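Local structure of proteasome accessory factor B/C (PafBC) (Paenarthrobacter aurescens, 6SJ9) at residues P357-H362 / D383-L388; S638-I641 / L647-E650. The protein acts as a transcriptional regulator of the bacterial DNA damage response, probably binding DNA through its winged helix-turn-helix domains. One frame throughout, in Å; residues are numbered along the deposited sequence.

From the N terminus, the chain passes through a mostly helical region, a first WYL and a first WCX domain before either contact. Contact 1 brings helix 346-360 against helix 378-389 and closes a loop of 20 residues containing helix 367-374, joining the outer two of three successive helices of the PafC helix-turn-helix domain. The chain then runs through the second WYL domain, and near the C terminus contact 2 closes a shorter loop of five residues, joining strand 639-643 to helix 645-659. The two loops follow in series, neither nested nor crossed. The centres of the two contacts lie about 35 Å apart, in a helix-turn-helix domain, a type that commonly binds DNA, and a WCX domain.

Contact 1: P357-H362 / D383-L388; sequences PFLVHH and DDLKIL
In the winged helix-turn-helix domain of the PafC half, L359 near the end of helix 346-360 meets L385 and L388 on helix 378-389 through methyl groups alone. The meeting point is L359 CD1, which lies 3.9 Å from L388 CD2. These two side chains reach toward each other tip to tip. L385 comes in differently, sliding past L359 in the opposite direction, so that its CD2 borders both branches of the partner: 4.0 Å to L359 CD1 and 4.1 Å to L359 CD2. The two leucines of helix 378-389 sit almost one turn apart, and their torsions differ. L388 carries CG anti to its backbone N (chi1 175°), whereas in L385 it is anti to the carbonyl carbon (chi1 -69°); from these different starts both chains deliver a CD2 methyl to the same L359 CD1.

The three residues are buried, yet the interface is slender, 97 Å² over both sides, and the CA atoms of L359 and L385 stand 9.8 Å apart. In the winged-helix plan, helix 346-360 is the first helix of the domain and helix 378-389 the third, probably the recognition helix; V411 of strand 410-413, from the probable wing hairpin, touches both L359 and L385, adding the sheet to the same apolar cluster. L388 also packs on T99 and L103 of helix 95-118.

Polar links flank this apolar centre. D384 points its carboxylate back to helix 346-360, with a salt bridge to R351 and a hydrogen bond to Q348, a second tie between the same two helices. On helix 378-389 itself, K386 NZ forms a salt bridge with D383 OD1 at 3.6 Å, while a further salt bridge joins K386 to D151 of helix 147-159.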
ATOM      1  N   PRO A 357      18.345  -1.976  -1.829  1.00 45.34           N
ATOM      2  CA  PRO A 357      19.791  -1.717  -1.571  1.00 44.60           C
ATOM      3  C   PRO A 357      20.378  -0.596  -2.429  1.00 47.61           C
ATOM      4  O   PRO A 357      21.288   0.102  -1.963  1.00 49.02           O
ATOM      5  CB  PRO A 357      20.470  -3.064  -1.874  1.00 41.36           C
ATOM      6  CG  PRO A 357      19.402  -4.083  -1.588  1.00 46.07           C
ATOM      7  CD  PRO A 357      18.080  -3.408  -2.067  1.00 44.89           C
ATOM      8  N   PHE A 358      19.902  -0.408  -3.670  1.00 42.51           N
ATOM      9  CA  PHE A 358      20.352   0.735  -4.474  1.00 39.90           C
ATOM     10  C   PHE A 358      19.889   2.049  -3.877  1.00 38.71           C
ATOM     11  O   PHE A 358      20.675   2.990  -3.755  1.00 43.41           O
ATOM     12  CB  PHE A 358      19.812   0.643  -5.904  1.00 38.34           C
ATOM     13  CG  PHE A 358      20.371  -0.486  -6.674  1.00 44.80           C
ATOM     14  CD1 PHE A 358      21.633  -0.368  -7.290  1.00 49.71           C
ATOM     15  CD2 PHE A 358      19.678  -1.678  -6.759  1.00 44.32           C
ATOM     16  CE1 PHE A 358      22.174  -1.411  -8.023  1.00 49.50           C
ATOM     17  CE2 PHE A 358      20.208  -2.725  -7.464  1.00 52.94           C
ATOM     18  CZ  PHE A 358      21.468  -2.611  -8.095  1.00 52.75           C
ATOM     19  N   LEU A 359      18.613   2.114  -3.487  1.00 39.38           N
ATOM     20  CA  LEU A 359      18.004   3.346  -3.006  1.00 40.51           C
ATOM     21  C   LEU A 359      18.676   3.858  -1.739  1.00 42.22           C
ATOM     22  O   LEU A 359      18.750   5.078  -1.526  1.00 41.77           O
ATOM     23  CB  LEU A 359      16.501   3.122  -2.775  1.00 38.21           C
ATOM     24  CG  LEU A 359      15.586   3.074  -4.003  1.00 41.12           C
ATOM     25  CD1 LEU A 359      14.177   2.560  -3.629  1.00 41.92           C
ATOM     26  CD2 LEU A 359      15.449   4.463  -4.668  1.00 38.90           C
ATOM     27  N   VAL A 360      19.127   2.951  -0.858  1.00 43.19           N
ATOM     28  CA  VAL A 360      19.738   3.362   0.408  1.00 47.09           C
ATOM     29  C   VAL A 360      21.256   3.415   0.333  1.00 49.58           C
ATOM     30  O   VAL A 360      21.887   3.842   1.307  1.00 51.24           O
ATOM     31  CB  VAL A 360      19.372   2.455   1.614  1.00 48.74           C
ATOM     32  CG1 VAL A 360      17.869   2.348   1.834  1.00 47.21           C
ATOM     33  CG2 VAL A 360      20.082   1.105   1.529  1.00 49.41           C
ATOM     34  N   HIS A 361      21.867   2.887  -0.726  1.00 50.09           N
ATOM     35  CA  HIS A 361      23.313   3.003  -0.860  1.00 51.15           C
ATOM     36  C   HIS A 361      23.702   4.479  -0.920  1.00 54.09           C
ATOM     37  O   HIS A 361      22.903   5.339  -1.311  1.00 54.70           O
ATOM     38  CB  HIS A 361      23.761   2.282  -2.120  1.00 55.22           C
ATOM     39  CG  HIS A 361      25.245   2.181  -2.296  1.00 58.35           C
ATOM     40  ND1 HIS A 361      25.968   3.119  -3.007  1.00 58.70           N
ATOM     41  CD2 HIS A 361      26.136   1.253  -1.879  1.00 57.56           C
ATOM     42  CE1 HIS A 361      27.238   2.760  -3.036  1.00 57.70           C
ATOM     43  NE2 HIS A 361      27.366   1.633  -2.358  1.00 59.56           N
ATOM     44  N   HIS A 362      24.950   4.778  -0.539  1.00 56.39           N
ATOM     45  CA  HIS A 362      25.330   6.182  -0.433  1.00 60.15           C
ATOM     46  C   HIS A 362      25.271   6.872  -1.800  1.00 57.82           C
ATOM     47  O   HIS A 362      24.945   8.059  -1.867  1.00 58.56           O
ATOM     48  CB  HIS A 362      26.710   6.338   0.264  1.00 64.71           C
ATOM     49  CG  HIS A 362      27.898   5.911  -0.555  1.00 66.68           C
ATOM     50  ND1 HIS A 362      28.433   4.638  -0.492  1.00 68.01           N
ATOM     51  CD2 HIS A 362      28.707   6.612  -1.385  1.00 67.82           C
ATOM     52  CE1 HIS A 362      29.472   4.556  -1.306  1.00 68.04           C
ATOM     53  NE2 HIS A 362      29.665   5.741  -1.852  1.00 68.52           N
ATOM     54  N   ASP A 383       8.223   3.253 -13.201  1.00 33.02           N
ATOM     55  CA  ASP A 383       6.929   2.829 -12.708  1.00 36.88           C
ATOM     56  C   ASP A 383       7.079   1.923 -11.470  1.00 34.37           C
ATOM     57  O   ASP A 383       6.279   2.017 -10.544  1.00 36.53           O
ATOM     58  CB  ASP A 383       6.134   2.121 -13.803  1.00 36.08           C
ATOM     59  CG  ASP A 383       4.634   2.210 -13.534  1.00 42.33           C
ATOM     60  OD1 ASP A 383       4.171   3.341 -13.269  1.00 43.19           O
ATOM     61  OD2 ASP A 383       3.909   1.188 -13.576  1.00 44.02           O
ATOM     62  N   ASP A 384       8.083   1.029 -11.457  1.00 34.12           N
ATOM     63  CA  ASP A 384       8.360   0.241 -10.253  1.00 35.96           C
ATOM     64  C   ASP A 384       8.574   1.145  -9.066  1.00 32.75           C
ATOM     65  O   ASP A 384       8.088   0.863  -7.984  1.00 29.61           O
ATOM     66  CB  ASP A 384       9.614  -0.635 -10.395  1.00 35.24           C
ATOM     67  CG  ASP A 384       9.440  -1.766 -11.394  1.00 42.43           C
ATOM     68  OD1 ASP A 384       8.305  -2.168 -11.702  1.00 44.44           O
ATOM     69  OD2 ASP A 384      10.474  -2.268 -11.854  1.00 46.84           O
ATOM     70  N   LEU A 385       9.308   2.248  -9.259  1.00 34.22           N
ATOM     71  CA  LEU A 385       9.604   3.126  -8.138  1.00 34.53           C
ATOM     72  C   LEU A 385       8.372   3.897  -7.712  1.00 36.42           C
ATOM     73  O   LEU A 385       8.188   4.140  -6.519  1.00 38.07           O
ATOM     74  CB  LEU A 385      10.764   4.085  -8.468  1.00 32.06           C
ATOM     75  CG  LEU A 385      12.117   3.404  -8.598  1.00 35.82           C
ATOM     76  CD1 LEU A 385      13.183   4.293  -9.186  1.00 35.37           C
ATOM     77  CD2 LEU A 385      12.565   2.977  -7.217  1.00 33.20           C
ATOM     78  N   LYS A 386       7.522   4.310  -8.670  1.00 36.74           N
ATOM     79  CA  LYS A 386       6.286   5.006  -8.299  1.00 37.75           C
ATOM     80  C   LYS A 386       5.380   4.096  -7.468  1.00 36.52           C
ATOM     81  O   LYS A 386       4.740   4.551  -6.524  1.00 39.34           O
ATOM     82  CB  LYS A 386       5.542   5.496  -9.559  1.00 39.89           C
ATOM     83  CG  LYS A 386       6.202   6.767 -10.242  1.00 42.39           C
ATOM     84  CD  LYS A 386       5.694   6.947 -11.713  1.00 41.20           C
ATOM     85  CE  LYS A 386       4.134   6.925 -11.872  1.00 45.09           C
ATOM     86  NZ  LYS A 386       3.765   6.902 -13.352  1.00 49.95           N
ATOM     87  N   ILE A 387       5.285   2.813  -7.825  1.00 38.92           N
ATOM     88  CA  ILE A 387       4.497   1.887  -7.010  1.00 34.40           C
ATOM     89  C   ILE A 387       5.086   1.798  -5.616  1.00 36.78           C
ATOM     90  O   ILE A 387       4.365   1.838  -4.613  1.00 38.98           O
ATOM     91  CB  ILE A 387       4.462   0.491  -7.661  1.00 35.73           C
ATOM     92  CG1 ILE A 387       3.641   0.536  -8.947  1.00 35.35           C
ATOM     93  CG2 ILE A 387       3.831  -0.532  -6.639  1.00 38.12           C
ATOM     94  CD1 ILE A 387       3.978  -0.581  -9.887  1.00 35.92           C
ATOM     95  N   LEU A 388       6.418   1.712  -5.532  1.00 36.40           N
ATOM     96  CA  LEU A 388       7.062   1.451  -4.260  1.00 39.95           C
ATOM     97  C   LEU A 388       7.047   2.681  -3.338  1.00 44.64           C
ATOM     98  O   LEU A 388       6.706   2.571  -2.148  1.00 43.48           O
ATOM     99  CB  LEU A 388       8.523   0.997  -4.487  1.00 34.38           C
ATOM    100  CG  LEU A 388       9.371   0.787  -3.218  1.00 35.48           C
ATOM    101  CD1 LEU A 388       8.766  -0.402  -2.473  1.00 39.83           C
ATOM    102  CD2 LEU A 388      10.850   0.476  -3.528  1.00 36.51           C
TER

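Contact 2: S638-I641 / L647-E650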
ATOM      1  N   SER A 638     -11.373  14.932 -10.872  1.00 59.78           N
ATOM      2  CA  SER A 638     -10.518  14.325 -11.881  1.00 56.94           C
ATOM      3  C   SER A 638     -11.095  13.015 -12.405  1.00 53.90           C
ATOM      4  O   SER A 638     -10.581  12.464 -13.393  1.00 54.19           O
ATOM      5  CB  SER A 638      -9.126  14.109 -11.309  1.00 55.13           C
ATOM      6  OG  SER A 638      -9.219  13.071 -10.378  1.00 57.65           O
ATOM      7  N   VAL A 639     -12.204  12.557 -11.828  1.00 51.18           N
ATOM      8  CA  VAL A 639     -12.845  11.304 -12.195  1.00 51.83           C
ATOM      9  C   VAL A 639     -14.341  11.503 -12.327  1.00 52.70           C
ATOM     10  O   VAL A 639     -14.951  12.238 -11.546  1.00 54.58           O
ATOM     11  CB  VAL A 639     -12.611  10.204 -11.148  1.00 56.30           C
ATOM     12  CG1 VAL A 639     -13.072   8.897 -11.712  1.00 59.03           C
ATOM     13  CG2 VAL A 639     -11.155  10.126 -10.785  1.00 58.46           C
ATOM     14  N   ARG A 640     -14.935  10.807 -13.288  1.00 52.55           N
ATOM     15  CA  ARG A 640     -16.375  10.656 -13.358  1.00 57.40           C
ATOM     16  C   ARG A 640     -16.682   9.246 -13.833  1.00 61.45           C
ATOM     17  O   ARG A 640     -15.854   8.599 -14.492  1.00 59.46           O
ATOM     18  CB  ARG A 640     -16.985  11.728 -14.290  1.00 57.80           C
ATOM     19  CG  ARG A 640     -16.497  11.628 -15.750  1.00 56.28           C
ATOM     20  CD  ARG A 640     -17.138  12.727 -16.712  1.00 63.15           C
ATOM     21  NE  ARG A 640     -18.593  12.716 -16.768  1.00 67.81           N
ATOM     22  CZ  ARG A 640     -19.319  13.291 -17.741  1.00 71.70           C
ATOM     23  NH1 ARG A 640     -18.733  13.913 -18.766  1.00 68.23           N
ATOM     24  NH2 ARG A 640     -20.642  13.260 -17.675  1.00 71.59           N
ATOM     25  N   ILE A 641     -17.864   8.763 -13.473  1.00 63.05           N
ATOM     26  CA  ILE A 641     -18.340   7.455 -13.911  1.00 63.48           C
ATOM     27  C   ILE A 641     -19.232   7.654 -15.141  1.00 64.33           C
ATOM     28  O   ILE A 641     -20.180   8.443 -15.102  1.00 63.13           O
ATOM     29  CB  ILE A 641     -19.090   6.719 -12.792  1.00 64.42           C
ATOM     30  CG1 ILE A 641     -18.179   6.499 -11.595  1.00 63.18           C
ATOM     31  CG2 ILE A 641     -19.537   5.363 -13.276  1.00 67.93           C
ATOM     32  CD1 ILE A 641     -18.915   6.126 -10.383  1.00 62.65           C
ATOM     33  N   LEU A 647     -24.495   2.854 -11.387  1.00 72.71           N
ATOM     34  CA  LEU A 647     -23.399   3.270 -10.515  1.00 67.55           C
ATOM     35  C   LEU A 647     -23.121   4.757 -10.635  1.00 66.13           C
ATOM     36  O   LEU A 647     -22.855   5.417  -9.625  1.00 65.94           O
ATOM     37  CB  LEU A 647     -22.133   2.471 -10.846  1.00 66.47           C
ATOM     38  CG  LEU A 647     -22.160   0.978 -10.533  1.00 67.70           C
ATOM     39  CD1 LEU A 647     -20.792   0.373 -10.656  1.00 64.43           C
ATOM     40  CD2 LEU A 647     -22.659   0.795  -9.117  1.00 72.43           C
ATOM     41  N   ARG A 648     -23.264   5.328 -11.839  1.00 67.50           N
ATOM     42  CA  ARG A 648     -23.004   6.762 -11.991  1.00 69.41           C
ATOM     43  C   ARG A 648     -23.932   7.610 -11.128  1.00 74.72           C
ATOM     44  O   ARG A 648     -23.489   8.572 -10.482  1.00 73.57           O
ATOM     45  CB  ARG A 648     -23.138   7.184 -13.455  1.00 67.86           C
ATOM     46  CG  ARG A 648     -23.063   8.689 -13.640  1.00 65.40           C
ATOM     47  CD  ARG A 648     -23.544   9.113 -15.010  1.00 64.24           C
ATOM     48  NE  ARG A 648     -23.494  10.558 -15.205  1.00 63.81           N
ATOM     49  CZ  ARG A 648     -23.926  11.179 -16.302  1.00 71.26           C
ATOM     50  NH1 ARG A 648     -24.440  10.481 -17.304  1.00 71.51           N
ATOM     51  NH2 ARG A 648     -23.842  12.502 -16.402  1.00 76.92           N
ATOM     52  N   GLN A 649     -25.237   7.310 -11.167  1.00 77.68           N
ATOM     53  CA  GLN A 649     -26.215   8.099 -10.414  1.00 78.44           C
ATOM     54  C   GLN A 649     -26.106   7.836  -8.920  1.00 71.71           C
ATOM     55  O   GLN A 649     -26.280   8.752  -8.104  1.00 68.53           O
ATOM     56  CB  GLN A 649     -27.633   7.797 -10.904  1.00 82.76           C
ATOM     57  CG  GLN A 649     -27.869   8.200 -12.341  1.00 90.01           C
ATOM     58  CD  GLN A 649     -29.345   8.205 -12.713  1.00100.87           C
ATOM     59  OE1 GLN A 649     -30.215   7.944 -11.874  1.00104.29           O
ATOM     60  NE2 GLN A 649     -29.632   8.499 -13.979  1.00103.79           N
ATOM     61  N   GLU A 650     -25.798   6.591  -8.552  1.00 69.04           N
ATOM     62  CA  GLU A 650     -25.598   6.262  -7.150  1.00 77.42           C
ATOM     63  C   GLU A 650     -24.424   7.053  -6.571  1.00 75.18           C
ATOM     64  O   GLU A 650     -24.443   7.409  -5.387  1.00 73.93           O
ATOM     65  CB  GLU A 650     -25.376   4.758  -7.026  1.00 86.14           C
ATOM     66  CG  GLU A 650     -25.466   4.201  -5.624  1.00 96.14           C
ATOM     67  CD  GLU A 650     -25.179   2.700  -5.578  1.00104.02           C
ATOM     68  OE1 GLU A 650     -25.299   2.019  -6.628  1.00106.94           O
ATOM     69  OE2 GLU A 650     -24.858   2.196  -4.480  1.00106.97           O
TER
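R640 and R648 lie side by side and point the same way, one from the strand and one from the helix. Their guanidinium planes are turned 74° apart, and R648 NH2 meets R640 at the edge, in its plane, with 3.5 Å between the two NH2 atoms. Such closeness of like charges is probably eased by outside partners: R648 NE makes a salt bridge to D322, and R640 NH1 is hydrogen-bonded to P325 O. R648 gets there on an extended chain, CG anti to the backbone N (chi1 172°), whose methylenes run past the backbone carbonyl of I641, with CG 3.2 Å and CD 3.4 Å from I641 O. The I641 side chain is turned to the helix and sets its CG2 4.0 Å from R648 CB, while its CD1 approaches L647 O. With an alanine in place of R648, CG and CD no longer run past the I641 carbonyl, and D322 would probably be left without its salt-bridge mate. L628 of helix 627-634 touches both I641 and L647. Strand 639-643 is an edge strand, the last in the beta-alpha-beta-beta-alpha-beta plan of the WCX domain's ferredoxin-like fold (sheet order 2-3-1-4), against which the following C-terminal helix packs.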